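Local coordinates for protein aminotransferase, class I (Staphylococcus aureus, PDB 2O1B) that probably transfers amino groups between amino acids and 2-oxo acids, as a dimeric class I aminotransferase that uses pyridoxal-5'-phosphate as its cofactor, at residues P345-S349 against E350-Q354; P141-T144 against D145-A148; A294-A297 against L298-D302; T61-G64 against I65-F69; L275-Y278 against Q279-N283. One frame throughout, in Å; residues are numbered along the deposited sequence.

Contact 1. Residues P345-S349 against E350-Q354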
loop_
_atom_site.group_PDB
_atom_site.type_symbol
_atom_site.label_atom_id
_atom_site.label_comp_id
_atom_site.label_asym_id
_atom_site.label_seq_id
_atom_site.Cartn_x
_atom_site.Cartn_y
_atom_site.Cartn_z
ATOM N N PRO A 345 32.203 -27.092 2.014
ATOM C CA PRO A 345 32.811 -27.154 0.683
ATOM C C PRO A 345 32.023 -28.069 -0.263
ATOM O O PRO A 345 31.492 -29.106 0.161
ATOM C CB PRO A 345 34.222 -27.712 0.936
ATOM C CG PRO A 345 34.291 -28.073 2.372
ATOM C CD PRO A 345 33.150 -27.442 3.091
ATOM N N GLY A 346 31.937 -27.668 -1.528
ATOM C CA GLY A 346 31.243 -28.449 -2.545
ATOM C C GLY A 346 29.744 -28.193 -2.619
ATOM O O GLY A 346 29.068 -28.780 -3.453
ATOM N N TYR A 347 29.235 -27.348 -1.726
ATOM C CA TYR A 347 27.844 -26.866 -1.758
ATOM C C TYR A 347 27.795 -25.345 -1.829
ATOM O O TYR A 347 28.394 -24.676 -0.999
ATOM C CB TYR A 347 27.092 -27.274 -0.485
ATOM C CG TYR A 347 26.914 -28.750 -0.315
ATOM C CD1 TYR A 347 27.970 -29.551 0.133
ATOM C CD2 TYR A 347 25.686 -29.357 -0.592
ATOM C CE1 TYR A 347 27.811 -30.900 0.306
ATOM C CE2 TYR A 347 25.517 -30.720 -0.420
ATOM C CZ TYR A 347 26.592 -31.487 0.022
ATOM O OH TYR A 347 26.454 -32.844 0.186
ATOM N N ASP A 348 27.073 -24.794 -2.797
ATOM C CA ASP A 348 26.714 -23.386 -2.717
ATOM C C ASP A 348 25.452 -23.251 -1.848
ATOM O O ASP A 348 24.969 -24.255 -1.299
ATOM C CB ASP A 348 26.594 -22.719 -4.104
ATOM C CG ASP A 348 25.455 -23.268 -4.956
ATOM O OD1 ASP A 348 24.404 -23.694 -4.429
ATOM O OD2 ASP A 348 25.607 -23.243 -6.194
ATOM N N SER A 349 24.944 -22.025 -1.698
ATOM C CA SER A 349 23.812 -21.762 -0.810
ATOM C C SER A 349 22.538 -22.492 -1.247
ATOM O O SER A 349 21.760 -22.977 -0.414
ATOM C CB SER A 349 23.565 -20.254 -0.680
ATOM O OG SER A 349 22.911 -19.722 -1.817
ATOM N N GLU A 350 22.336 -22.573 -2.556
ATOM C CA GLU A 350 21.140 -23.201 -3.110
ATOM C C GLU A 350 21.236 -24.727 -3.086
ATOM O O GLU A 350 20.245 -25.413 -2.814
ATOM C CB GLU A 350 20.865 -22.669 -4.517
ATOM C CG GLU A 350 20.490 -21.182 -4.547
ATOM C CD GLU A 350 20.195 -20.663 -5.955
ATOM O OE1 GLU A 350 19.038 -20.261 -6.196
ATOM O OE2 GLU A 350 21.107 -20.656 -6.819
ATOM N N GLN A 351 22.430 -25.250 -3.351
ATOM C CA GLN A 351 22.698 -26.681 -3.224
ATOM C C GLN A 351 22.587 -27.138 -1.774
ATOM O O GLN A 351 22.036 -28.201 -1.499
ATOM C CB GLN A 351 24.077 -27.027 -3.786
ATOM C CG GLN A 351 24.129 -27.050 -5.304
ATOM C CD GLN A 351 25.536 -27.041 -5.850
ATOM O OE1 GLN A 351 26.488 -26.674 -5.157
ATOM N NE2 GLN A 351 25.681 -27.449 -7.112
ATOM N N PHE A 352 23.103 -26.334 -0.852
ATOM C CA PHE A 352 22.992 -26.642 0.572
ATOM C C PHE A 352 21.554 -26.501 1.057
ATOM O O PHE A 352 21.107 -27.281 1.891
ATOM C CB PHE A 352 23.946 -25.773 1.400
ATOM C CG PHE A 352 24.219 -26.305 2.796
ATOM C CD1 PHE A 352 24.194 -25.449 3.893
ATOM C CD2 PHE A 352 24.509 -27.661 3.010
ATOM C CE1 PHE A 352 24.453 -25.921 5.177
ATOM C CE2 PHE A 352 24.770 -28.146 4.294
ATOM C CZ PHE A 352 24.740 -27.266 5.385
ATOM N N GLU A 353 20.827 -25.520 0.521
ATOM C CA GLU A 353 19.403 -25.357 0.841
ATOM C C GLU A 353 18.621 -26.607 0.441
ATOM O O GLU A 353 17.850 -27.143 1.239
ATOM C CB GLU A 353 18.808 -24.124 0.155
ATOM C CG GLU A 353 17.306 -23.941 0.416
ATOM C CD GLU A 353 16.558 -23.248 -0.723
ATOM O OE1 GLU A 353 17.187 -22.888 -1.752
ATOM O OE2 GLU A 353 15.323 -23.069 -0.582
ATOM N N GLN A 354 18.835 -27.070 -0.789
ATOM C CA GLN A 354 18.171 -28.271 -1.277
ATOM C C GLN A 354 18.582 -29.524 -0.492
ATOM O O GLN A 354 17.724 -30.332 -0.130
ATOM C CB GLN A 354 18.375 -28.436 -2.788
ATOM C CG GLN A 354 17.252 -29.206 -3.490
ATOM C CD GLN A 354 15.881 -28.500 -3.454
ATOM O OE1 GLN A 354 15.775 -27.290 -3.188
ATOM N NE2 GLN A 354 14.829 -29.262 -3.730
#

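Contact 2. Residues P141-T144 against D145-A148. With PLP (pyridoxal-5'-phosphate), chain B.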
loop_
_atom_site.group_PDB
_atom_site.type_symbol
_atom_site.label_atom_id
_atom_site.label_comp_id
_atom_site.label_asym_id
_atom_site.label_seq_id
_atom_site.Cartn_x
_atom_site.Cartn_y
_atom_site.Cartn_z
ATOM N N PRO A 141 26.254 -8.745 1.667
ATOM C CA PRO A 141 24.920 -9.323 1.666
ATOM C C PRO A 141 23.956 -8.438 2.411
ATOM O O PRO A 141 24.287 -7.915 3.465
ATOM C CB PRO A 141 25.095 -10.644 2.433
ATOM C CG PRO A 141 26.556 -10.729 2.804
ATOM C CD PRO A 141 27.077 -9.344 2.729
ATOM N N GLY A 142 22.763 -8.275 1.862
ATOM C CA GLY A 142 21.791 -7.381 2.452
ATOM C C GLY A 142 20.389 -7.791 2.076
ATOM O O GLY A 142 20.186 -8.807 1.420
ATOM N N TYR A 143 19.425 -6.970 2.469
ATOM C CA TYR A 143 18.027 -7.337 2.342
ATOM C C TYR A 143 17.554 -7.364 0.891
ATOM O O TYR A 143 18.018 -6.579 0.044
ATOM C CB TYR A 143 17.173 -6.423 3.202
ATOM C CG TYR A 143 15.762 -6.886 3.440
ATOM C CD1 TYR A 143 15.497 -8.110 4.067
ATOM C CD2 TYR A 143 14.685 -6.067 3.105
ATOM C CE1 TYR A 143 14.196 -8.525 4.306
ATOM C CE2 TYR A 143 13.395 -6.467 3.335
ATOM C CZ TYR A 143 13.154 -7.691 3.952
ATOM O OH TYR A 143 11.857 -8.078 4.189
ATOM N N THR A 144 16.640 -8.296 0.632
ATOM C CA THR A 144 16.225 -8.695 -0.714
ATOM C C THR A 144 15.339 -7.671 -1.433
ATOM O O THR A 144 15.375 -7.561 -2.656
ATOM C CB THR A 144 15.439 -10.026 -0.654
ATOM O OG1 THR A 144 14.452 -9.945 0.387
ATOM C CG2 THR A 144 16.379 -11.181 -0.362
ATOM N N ASP A 145 14.536 -6.937 -0.670
ATOM C CA ASP A 145 13.450 -6.136 -1.249
ATOM C C ASP A 145 13.823 -4.760 -1.830
ATOM O O ASP A 145 13.051 -4.181 -2.595
ATOM C CB ASP A 145 12.301 -6.016 -0.241
ATOM C CG ASP A 145 11.639 -7.350 0.041
ATOM O OD1 ASP A 145 11.961 -8.329 -0.662
ATOM O OD2 ASP A 145 10.800 -7.435 0.962
ATOM N N TYR A 146 15.009 -4.254 -1.499
ATOM C CA TYR A 146 15.409 -2.913 -1.939
ATOM C C TYR A 146 15.524 -2.827 -3.454
ATOM O O TYR A 146 15.132 -1.832 -4.041
ATOM C CB TYR A 146 16.742 -2.477 -1.329
ATOM C CG TYR A 146 16.847 -2.617 0.171
ATOM C CD1 TYR A 146 15.723 -2.451 0.996
ATOM C CD2 TYR A 146 18.075 -2.881 0.766
ATOM C CE1 TYR A 146 15.822 -2.580 2.398
ATOM C CE2 TYR A 146 18.194 -3.000 2.149
ATOM C CZ TYR A 146 17.069 -2.857 2.956
ATOM O OH TYR A 146 17.208 -2.976 4.312
ATOM N N LEU A 147 16.039 -3.885 -4.071
ATOM C CA LEU A 147 16.379 -3.882 -5.496
ATOM C C LEU A 147 15.172 -3.477 -6.341
ATOM O O LEU A 147 15.304 -2.698 -7.287
ATOM C CB LEU A 147 16.876 -5.269 -5.925
ATOM C CG LEU A 147 17.867 -5.513 -7.070
ATOM C CD1 LEU A 147 17.646 -6.892 -7.674
ATOM C CD2 LEU A 147 17.868 -4.459 -8.149
ATOM N N ALA A 148 14.009 -4.025 -6.003
ATOM C CA ALA A 148 12.767 -3.730 -6.712
ATOM C C ALA A 148 12.458 -2.230 -6.733
ATOM O O ALA A 148 12.116 -1.678 -7.790
ATOM C CB ALA A 148 11.596 -4.504 -6.088
HETATM N N1 PLP B . 13.576 -4.771 6.258
HETATM C C2 PLP B . 14.164 -5.849 6.893
HETATM C C2A PLP B . 15.655 -5.865 7.088
HETATM C C3 PLP B . 13.345 -6.877 7.366
HETATM O O3 PLP B . 13.876 -7.961 8.002
HETATM C C4 PLP B . 11.957 -6.811 7.185
HETATM C C4A PLP B . 11.098 -7.587 8.140
HETATM C C5 PLP B . 11.380 -5.722 6.527
HETATM C C6 PLP B . 12.206 -4.699 6.060
HETATM C C5A PLP B . 9.877 -5.637 6.291
HETATM O O4P PLP B . 9.156 -5.328 7.469
HETATM P P PLP B . 7.571 -5.019 7.411
HETATM O O1P PLP B . 6.813 -6.192 8.009
HETATM O O2P PLP B . 7.207 -4.818 5.964
HETATM O O3P PLP B . 7.330 -3.781 8.227
HETATM O O HOH W 1 17.954 -5.720 -2.700
HETATM O O HOH W 2 10.222 -6.552 3.300
HETATM O O HOH W 3 13.898 -6.726 -4.808
#

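Contact 3. Residues A294-A297 against L298-D302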
loop_
_atom_site.group_PDB
_atom_site.type_symbol
_atom_site.label_atom_id
_atom_site.label_comp_id
_atom_site.label_asym_id
_atom_site.label_seq_id
_atom_site.Cartn_x
_atom_site.Cartn_y
_atom_site.Cartn_z
ATOM N N ALA A 294 -1.524 0.523 16.912
ATOM C CA ALA A 294 -0.134 0.945 16.793
ATOM C C ALA A 294 0.282 1.966 17.869
ATOM O O ALA A 294 1.387 1.879 18.432
ATOM C CB ALA A 294 0.122 1.494 15.404
ATOM N N ILE A 295 -0.609 2.917 18.153
ATOM C CA ILE A 295 -0.392 3.937 19.173
ATOM C C ILE A 295 -0.241 3.227 20.499
ATOM O O ILE A 295 0.684 3.498 21.264
ATOM C CB ILE A 295 -1.600 4.926 19.260
ATOM C CG1 ILE A 295 -1.594 5.903 18.078
ATOM C CG2 ILE A 295 -1.604 5.696 20.609
ATOM C CD1 ILE A 295 -2.970 6.509 17.751
ATOM N N TYR A 296 -1.160 2.308 20.766
ATOM C CA TYR A 296 -1.148 1.594 22.029
ATOM C C TYR A 296 0.154 0.818 22.186
ATOM O O TYR A 296 0.753 0.843 23.251
ATOM C CB TYR A 296 -2.345 0.661 22.123
ATOM C CG TYR A 296 -2.574 0.175 23.523
ATOM C CD1 TYR A 296 -2.111 -1.073 23.934
ATOM C CD2 TYR A 296 -3.223 0.981 24.454
ATOM C CE1 TYR A 296 -2.313 -1.511 25.227
ATOM C CE2 TYR A 296 -3.433 0.551 25.743
ATOM C CZ TYR A 296 -2.978 -0.693 26.120
ATOM O OH TYR A 296 -3.192 -1.110 27.405
ATOM N N ALA A 297 0.608 0.173 21.108
ATOM C CA ALA A 297 1.827 -0.630 21.149
ATOM C C ALA A 297 3.040 0.220 21.501
ATOM O O ALA A 297 3.763 -0.085 22.450
ATOM C CB ALA A 297 2.039 -1.354 19.834
ATOM N N LEU A 298 3.245 1.287 20.733
ATOM C CA LEU A 298 4.377 2.191 20.911
ATOM C C LEU A 298 4.420 2.822 22.281
ATOM O O LEU A 298 5.484 2.918 22.884
ATOM C CB LEU A 298 4.364 3.283 19.833
ATOM C CG LEU A 298 4.670 2.774 18.422
ATOM C CD1 LEU A 298 4.297 3.816 17.370
ATOM C CD2 LEU A 298 6.138 2.411 18.327
ATOM N N ASN A 299 3.258 3.244 22.771
ATOM C CA ASN A 299 3.170 3.898 24.074
ATOM C C ASN A 299 3.438 2.990 25.267
ATOM O O ASN A 299 3.955 3.444 26.285
ATOM C CB ASN A 299 1.805 4.574 24.257
ATOM C CG ASN A 299 1.653 5.845 23.435
ATOM O OD1 ASN A 299 0.532 6.319 23.231
ATOM N ND2 ASN A 299 2.770 6.404 22.955
ATOM N N HIS A 300 3.084 1.716 25.164
ATOM C CA HIS A 300 3.048 0.881 26.373
ATOM C C HIS A 300 3.980 -0.325 26.412
ATOM O O HIS A 300 4.058 -0.996 27.443
ATOM C CB HIS A 300 1.619 0.418 26.651
ATOM C CG HIS A 300 0.671 1.535 26.934
ATOM N ND1 HIS A 300 -0.253 1.978 26.012
ATOM C CD2 HIS A 300 0.498 2.296 28.040
ATOM C CE1 HIS A 300 -0.955 2.967 26.538
ATOM N NE2 HIS A 300 -0.512 3.186 27.763
ATOM N N TYR A 301 4.691 -0.604 25.319
ATOM C CA TYR A 301 5.416 -1.884 25.235
ATOM C C TYR A 301 6.943 -1.829 25.106
ATOM O O TYR A 301 7.553 -2.677 24.455
ATOM C CB TYR A 301 4.780 -2.795 24.179
ATOM C CG TYR A 301 3.404 -3.284 24.584
ATOM C CD1 TYR A 301 2.263 -2.531 24.300
ATOM C CD2 TYR A 301 3.247 -4.495 25.251
ATOM C CE1 TYR A 301 0.998 -2.974 24.680
ATOM C CE2 TYR A 301 1.989 -4.949 25.630
ATOM C CZ TYR A 301 0.872 -4.188 25.336
ATOM O OH TYR A 301 -0.368 -4.644 25.706
ATOM N N ASP A 302 7.553 -0.847 25.763
ATOM C CA ASP A 302 9.014 -0.759 25.833
ATOM C C ASP A 302 9.632 -2.006 26.485
ATOM O O ASP A 302 10.626 -2.540 25.994
ATOM C CB ASP A 302 9.427 0.487 26.627
ATOM C CG ASP A 302 9.291 1.770 25.830
ATOM O OD1 ASP A 302 9.625 2.841 26.391
ATOM O OD2 ASP A 302 8.866 1.709 24.656
HETATM O O HOH W 4 -1.613 -3.365 28.692
#

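Contact 4. Residues T61-G64 against I65-F69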
loop_
_atom_site.group_PDB
_atom_site.type_symbol
_atom_site.label_atom_id
_atom_site.label_comp_id
_atom_site.label_asym_id
_atom_site.label_seq_id
_atom_site.Cartn_x
_atom_site.Cartn_y
_atom_site.Cartn_z
ATOM N N THR A 61 0.652 -11.577 19.239
ATOM C CA THR A 61 0.506 -10.165 19.560
ATOM C C THR A 61 0.090 -10.018 21.027
ATOM O O THR A 61 -0.838 -10.701 21.486
ATOM C CB THR A 61 -0.564 -9.490 18.670
ATOM O OG1 THR A 61 -0.401 -9.906 17.300
ATOM C CG2 THR A 61 -0.453 -7.948 18.768
ATOM N N PRO A 62 0.779 -9.143 21.779
ATOM C CA PRO A 62 0.377 -8.988 23.188
ATOM C C PRO A 62 -1.131 -8.698 23.321
ATOM O O PRO A 62 -1.681 -7.935 22.530
ATOM C CB PRO A 62 1.206 -7.792 23.649
ATOM C CG PRO A 62 2.429 -7.839 22.798
ATOM C CD PRO A 62 1.936 -8.290 21.437
ATOM N N GLN A 63 -1.789 -9.314 24.296
ATOM C CA GLN A 63 -3.254 -9.233 24.412
ATOM C C GLN A 63 -3.768 -7.792 24.502
ATOM O O GLN A 63 -4.818 -7.467 23.942
ATOM C CB GLN A 63 -3.765 -10.071 25.591
ATOM C CG GLN A 63 -5.304 -10.188 25.653
ATOM C CD GLN A 63 -5.896 -10.869 24.413
ATOM O OE1 GLN A 63 -5.302 -11.797 23.854
ATOM N NE2 GLN A 63 -7.068 -10.406 23.982
ATOM N N GLY A 64 -3.014 -6.928 25.179
ATOM C CA GLY A 64 -3.372 -5.520 25.311
ATOM C C GLY A 64 -3.525 -4.781 23.990
ATOM O O GLY A 64 -4.418 -3.947 23.859
ATOM N N ILE A 65 -2.664 -5.088 23.015
ATOM C CA ILE A 65 -2.751 -4.484 21.684
ATOM C C ILE A 65 -3.994 -4.990 20.963
ATOM O O ILE A 65 -4.760 -4.202 20.381
ATOM C CB ILE A 65 -1.471 -4.758 20.845
ATOM C CG1 ILE A 65 -0.266 -4.090 21.521
ATOM C CG2 ILE A 65 -1.634 -4.265 19.408
ATOM C CD1 ILE A 65 1.109 -4.604 21.069
ATOM N N ILE A 66 -4.193 -6.307 21.026
ATOM C CA ILE A 66 -5.405 -6.951 20.525
ATOM C C ILE A 66 -6.685 -6.348 21.113
ATOM O O ILE A 66 -7.588 -5.990 20.354
ATOM C CB ILE A 66 -5.375 -8.494 20.728
ATOM C CG1 ILE A 66 -4.165 -9.120 20.017
ATOM C CG2 ILE A 66 -6.658 -9.142 20.203
ATOM C CD1 ILE A 66 -4.091 -8.799 18.510
ATOM N N ASP A 67 -6.769 -6.234 22.442
ATOM C CA ASP A 67 -7.971 -5.655 23.094
ATOM C C ASP A 67 -8.291 -4.244 22.610
ATOM O O ASP A 67 -9.450 -3.905 22.382
ATOM C CB ASP A 67 -7.836 -5.598 24.619
ATOM C CG ASP A 67 -7.592 -6.947 25.241
ATOM O OD1 ASP A 67 -7.013 -6.982 26.360
ATOM O OD2 ASP A 67 -7.984 -7.966 24.625
ATOM N N HIS A 68 -7.258 -3.419 22.471
ATOM C CA HIS A 68 -7.443 -2.055 21.993
ATOM C C HIS A 68 -7.810 -1.948 20.516
ATOM O O HIS A 68 -8.562 -1.052 20.134
ATOM C CB HIS A 68 -6.249 -1.174 22.358
ATOM C CG HIS A 68 -6.390 -0.562 23.716
ATOM N ND1 HIS A 68 -6.702 0.766 23.906
ATOM C CD2 HIS A 68 -6.357 -1.122 24.953
ATOM C CE1 HIS A 68 -6.810 1.008 25.201
ATOM N NE2 HIS A 68 -6.614 -0.123 25.859
ATOM N N PHE A 69 -7.301 -2.861 19.694
ATOM C CA PHE A 69 -7.750 -2.959 18.298
ATOM C C PHE A 69 -9.249 -3.327 18.253
ATOM O O PHE A 69 -10.035 -2.660 17.588
ATOM C CB PHE A 69 -6.898 -3.985 17.549
ATOM C CG PHE A 69 -6.816 -3.769 16.045
ATOM C CD1 PHE A 69 -5.634 -4.042 15.371
ATOM C CD2 PHE A 69 -7.908 -3.315 15.313
ATOM C CE1 PHE A 69 -5.539 -3.867 14.004
ATOM C CE2 PHE A 69 -7.830 -3.142 13.932
ATOM C CZ PHE A 69 -6.640 -3.414 13.280
#

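Contact 5. Residues L275-Y278 against Q279-N283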
loop_
_atom_site.group_PDB
_atom_site.type_symbol
_atom_site.label_atom_id
_atom_site.label_comp_id
_atom_site.label_asym_id
_atom_site.label_seq_id
_atom_site.Cartn_x
_atom_site.Cartn_y
_atom_site.Cartn_z
ATOM N N LEU A 275 8.138 11.261 0.540
ATOM C CA LEU A 275 7.360 10.069 0.877
ATOM C C LEU A 275 5.898 10.399 1.154
ATOM O O LEU A 275 5.012 9.745 0.615
ATOM C CB LEU A 275 7.949 9.344 2.077
ATOM C CG LEU A 275 8.995 8.283 1.793
ATOM C CD1 LEU A 275 9.664 7.869 3.104
ATOM C CD2 LEU A 275 8.362 7.080 1.079
ATOM N N LYS A 276 5.661 11.409 1.994
ATOM C CA LYS A 276 4.301 11.848 2.326
ATOM C C LYS A 276 3.536 12.221 1.051
ATOM O O LYS A 276 2.413 11.788 0.855
ATOM C CB LYS A 276 4.323 13.030 3.308
ATOM C CG LYS A 276 4.786 12.672 4.720
ATOM C CD LYS A 276 4.721 13.871 5.648
ATOM C CE LYS A 276 3.277 14.148 6.085
ATOM N NZ LYS A 276 3.154 15.243 7.087
ATOM N N LYS A 277 4.151 13.002 0.170
ATOM C CA LYS A 277 3.494 13.333 -1.090
ATOM C C LYS A 277 3.167 12.073 -1.914
ATOM O O LYS A 277 2.075 11.939 -2.475
ATOM C CB LYS A 277 4.338 14.303 -1.922
ATOM C CG LYS A 277 3.550 14.882 -3.066
ATOM C CD LYS A 277 4.401 15.662 -4.028
ATOM C CE LYS A 277 3.680 15.793 -5.355
ATOM N NZ LYS A 277 2.245 16.160 -5.183
ATOM N N TYR A 278 4.114 11.151 -1.984
ATOM C CA TYR A 278 3.907 9.920 -2.735
ATOM C C TYR A 278 2.702 9.160 -2.196
ATOM O O TYR A 278 1.885 8.655 -2.968
ATOM C CB TYR A 278 5.146 9.037 -2.641
ATOM C CG TYR A 278 5.014 7.707 -3.353
ATOM C CD1 TYR A 278 4.750 6.534 -2.645
ATOM C CD2 TYR A 278 5.151 7.624 -4.736
ATOM C CE1 TYR A 278 4.644 5.312 -3.300
ATOM C CE2 TYR A 278 5.032 6.408 -5.395
ATOM C CZ TYR A 278 4.784 5.259 -4.674
ATOM O OH TYR A 278 4.683 4.060 -5.337
ATOM N N GLN A 279 2.591 9.102 -0.873
ATOM C CA GLN A 279 1.505 8.369 -0.237
ATOM C C GLN A 279 0.126 9.049 -0.342
ATOM O O GLN A 279 -0.892 8.383 -0.184
ATOM C CB GLN A 279 1.874 7.973 1.201
ATOM C CG GLN A 279 3.083 7.014 1.229
ATOM C CD GLN A 279 3.392 6.373 2.571
ATOM O OE1 GLN A 279 4.083 5.345 2.617
ATOM N NE2 GLN A 279 2.924 6.977 3.670
ATOM N N THR A 280 0.078 10.353 -0.625
ATOM C CA THR A 280 -1.227 10.994 -0.899
ATOM C C THR A 280 -1.756 10.548 -2.273
ATOM O O THR A 280 -2.968 10.554 -2.520
ATOM C CB THR A 280 -1.181 12.539 -0.893
ATOM O OG1 THR A 280 -0.493 12.994 -2.059
ATOM C CG2 THR A 280 -0.493 13.083 0.352
ATOM N N HIS A 281 -0.841 10.181 -3.165
ATOM C CA HIS A 281 -1.211 9.701 -4.507
ATOM C C HIS A 281 -1.493 8.203 -4.629
ATOM O O HIS A 281 -2.247 7.789 -5.512
ATOM C CB HIS A 281 -0.124 10.053 -5.518
ATOM C CG HIS A 281 0.192 11.511 -5.575
ATOM N ND1 HIS A 281 1.473 11.998 -5.423
ATOM C CD2 HIS A 281 -0.607 12.590 -5.758
ATOM C CE1 HIS A 281 1.450 13.316 -5.525
ATOM N NE2 HIS A 281 0.201 13.701 -5.720
ATOM N N THR A 282 -0.870 7.396 -3.771
ATOM C CA THR A 282 -0.954 5.935 -3.880
ATOM C C THR A 282 -1.842 5.362 -2.779
ATOM O O THR A 282 -2.157 4.173 -2.774
ATOM C CB THR A 282 0.441 5.293 -3.853
ATOM O OG1 THR A 282 1.136 5.717 -2.682
ATOM C CG2 THR A 282 1.257 5.734 -5.088
ATOM N N ASN A 283 -2.269 6.223 -1.868
ATOM C CA ASN A 283 -3.061 5.792 -0.718
ATOM C C ASN A 283 -4.010 6.876 -0.234
ATOM O O ASN A 283 -3.923 8.021 -0.678
ATOM C CB ASN A 283 -2.145 5.320 0.422
ATOM C CG ASN A 283 -1.915 3.834 0.395
ATOM O OD1 ASN A 283 -2.853 3.042 0.587
ATOM N ND2 ASN A 283 -0.667 3.432 0.170
#

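Contact 1. Residues P345-S349 against E350-Q354
D348 and Q351 exchange hydrogen bonds in a capping box at the start of helix 349-360. The carboxylate oxygen D348 OD1 accepts from Q351 N at 2.7 Å, with an N-H...O angle of 170° and the donor nearly in line with the C-O bond. In return, D348 N gives its proton to Q351 OE1 at 3.1 Å. The carboxylate and amide planes lie stacked, 22° apart, although the two side chains run about at right angles. The D348 carboxylate folds over the start of the helix because CG sits between its backbone N and carbonyl carbon (chi1 65°). One residue earlier, Y347 turns its ring face to the edge of F352, with centroids 5.8 Å apart, and the bases of both side chains meet at Y347 CB and F352 CB, 4.0 Å apart. F355, further along the helix, also pairs edge-to-face with Y347, while T343 OG1 is hydrogen-bonded to Y347 O. The first helical turns close through F352 N to D348 O, 2.8 Å, and E353 N to S349 O, 2.9 Å.

Contact 2. Residues P141-T144 against D145-A148
The rings of Y143 and Y146 meet in an offset edge-to-face pair, the edge of Y143 directed at the face of Y146, with planes 60° apart and centroids separated by 5.6 Å. The two side chains run roughly at right angles, and Y143 CB approaches Y146 CZ to 3.6 Å. With its CG anti to the backbone N (chi1 -166°), Y143 holds its ring over the pyridine of pyridoxal-5'-phosphate: PLP C2 lies 3.5 Å above the plane of the Y143 ring, over its centre. T144 OG1 is on the opposite face, nearer the rim. Y143 OH rests against the cofactor ring, 3.3 Å from PLP C4. A water lying in the plane of the Y143 ring donates to D145 OD2 over 2.6 Å; its link to Y143 OH is implausibly short and therefore doubtful. T144 and D145 lie side by side and point the same way. The backbone is joined by water as well: one molecule donates to T144 O and accepts from A148 N, linking the loop to the helix backbone. Y146 OH is hydrogen-bonded to D220 and T188, and Y186 stacks on the Y146 ring, so the residue that receives the edge of Y143 is itself anchored at its far end. An aromatic ring laid over the cofactor pyridine is characteristic of the pyridoxal-phosphate site in fold-type I aminotransferases.

Contact 3. Residues A294-A297 against L298-D302
Y296 and H300, one helical turn apart, bring their side chains together at about a right angle, with H300 ND1 over one face of the phenol ring, toward its rim. From CB, the Y296 side chain swings CG to the side away from the backbone N (chi1 -165°), which lays the ring along the last turn of the helix. Y296 CD2 and CE2 take the imidazole, CE2 lying 3.5 Å from H300 ND1; the planes are inclined at 41°. On the other flank, Y296 CE1 meets Y301 CE1 at 3.7 Å. This is the C-terminal end of helix 288-300, where Y301 is the first residue to leave helical angles. Another side chain, H68 of helix 63-72, stacks on the Y296 ring. At the tip, Y296 OH is hydrogen-bonded to a water 3.0 Å away, which reaches Y301 OH weakly. The imidazole is steered by its own bond, H300 ND1 donating to Y296 O over 3.2 Å, in the carbonyl plane and on a lone pair. Further back, N299 N bonds to I295 O at 3.0 Å.

Contact 4. Residues T61-G64 against I65-F69
Q63 NE2 donates to D67 OD2 over 2.7 Å, a bond between side chains one turn apart in helix 63-72. The amide nitrogen comes to the syn side of the carboxylate but 28° out of its plane, and the two flat groups are inclined at 49°. A bend at chi2 (61°) folds the Q63 chain back along the helix and brings NE2 to D67 OD2. Beneath this bridge the backbone repeats the link, with D67 N bonded to Q63 O at 2.8 Å. P62 occupies the N-cap position, and its carbonyl receives weak bonds from both I65 N and I66 N. The apolar side chains pack around the same turn: T61 CB touches I66 CD1 at 3.6 Å, and P62 CD lies 3.8 Å from I65 CD1, these two side chains running alongside each other. T61 OG1 bonds to N256 O, and Q79 of the second subunit packs on T61 and I66. A neutral amide thus gives the D67 carboxylate a short bond without charge pairing, next to the aliphatic contacts of T61, P62, I65 and I66.

Contact 5. Residues L275-Y278 against Q279-N283
L275 O accepts from Q279 N over 2.9 Å in a regular turn of helix 269-282. Next, K276 O takes T280 N at 3.1 Å, while the amine of K276 bonds to E109 O. K277 serves the turn twice. Its carbonyl oxygen accepts a 2.8 Å bond from T280 OG1, whose chi1 of 72° turns the hydroxyl back toward the preceding turn. Its long side chain runs obliquely past H281, bringing K277 CE to 3.3 Å from H281 CE1 at the imidazole edge; the amine forms a salt bridge with D31 of the second subunit. Y278 turns a ring face to T282: the methyl T282 CG2 stands over it, 3.9 Å from the ring centroid and 22° off the normal, in a CH-pi contact. Y278 O receives weak bonds from H281 N and T282 N as the helix nears its end. K119 of the second subunit donates to T280 O and N283 O, and Y278 packs against its own counterpart there, making this helix end part of the aminotransferase dimer interface.

From the N terminus, contact 4 comes first, forming the opening turn of helix 63-72. Contact 2 follows strand 135-140, where the loop from the large mixed sheet enters helix 146-152 beside the cofactor. Contact 5 lies near the end of helix 269-282; helix 288-300 comes next, and contact 3 finishes it. Contact 1 starts helix 349-360, after a strand of the antiparallel sheet. All five are local and in series, so none nests or crosses. Contacts 3 and 4 alone touch: Y301 OH approaches G64 CA to 3.2 Å, joining the end of helix 288-300 to the start of helix 63-72. Contacts 4 and 5 both meet the second subunit, and A148 of contact 2 packs on H281 of that subunit; no other chain touches contact 1.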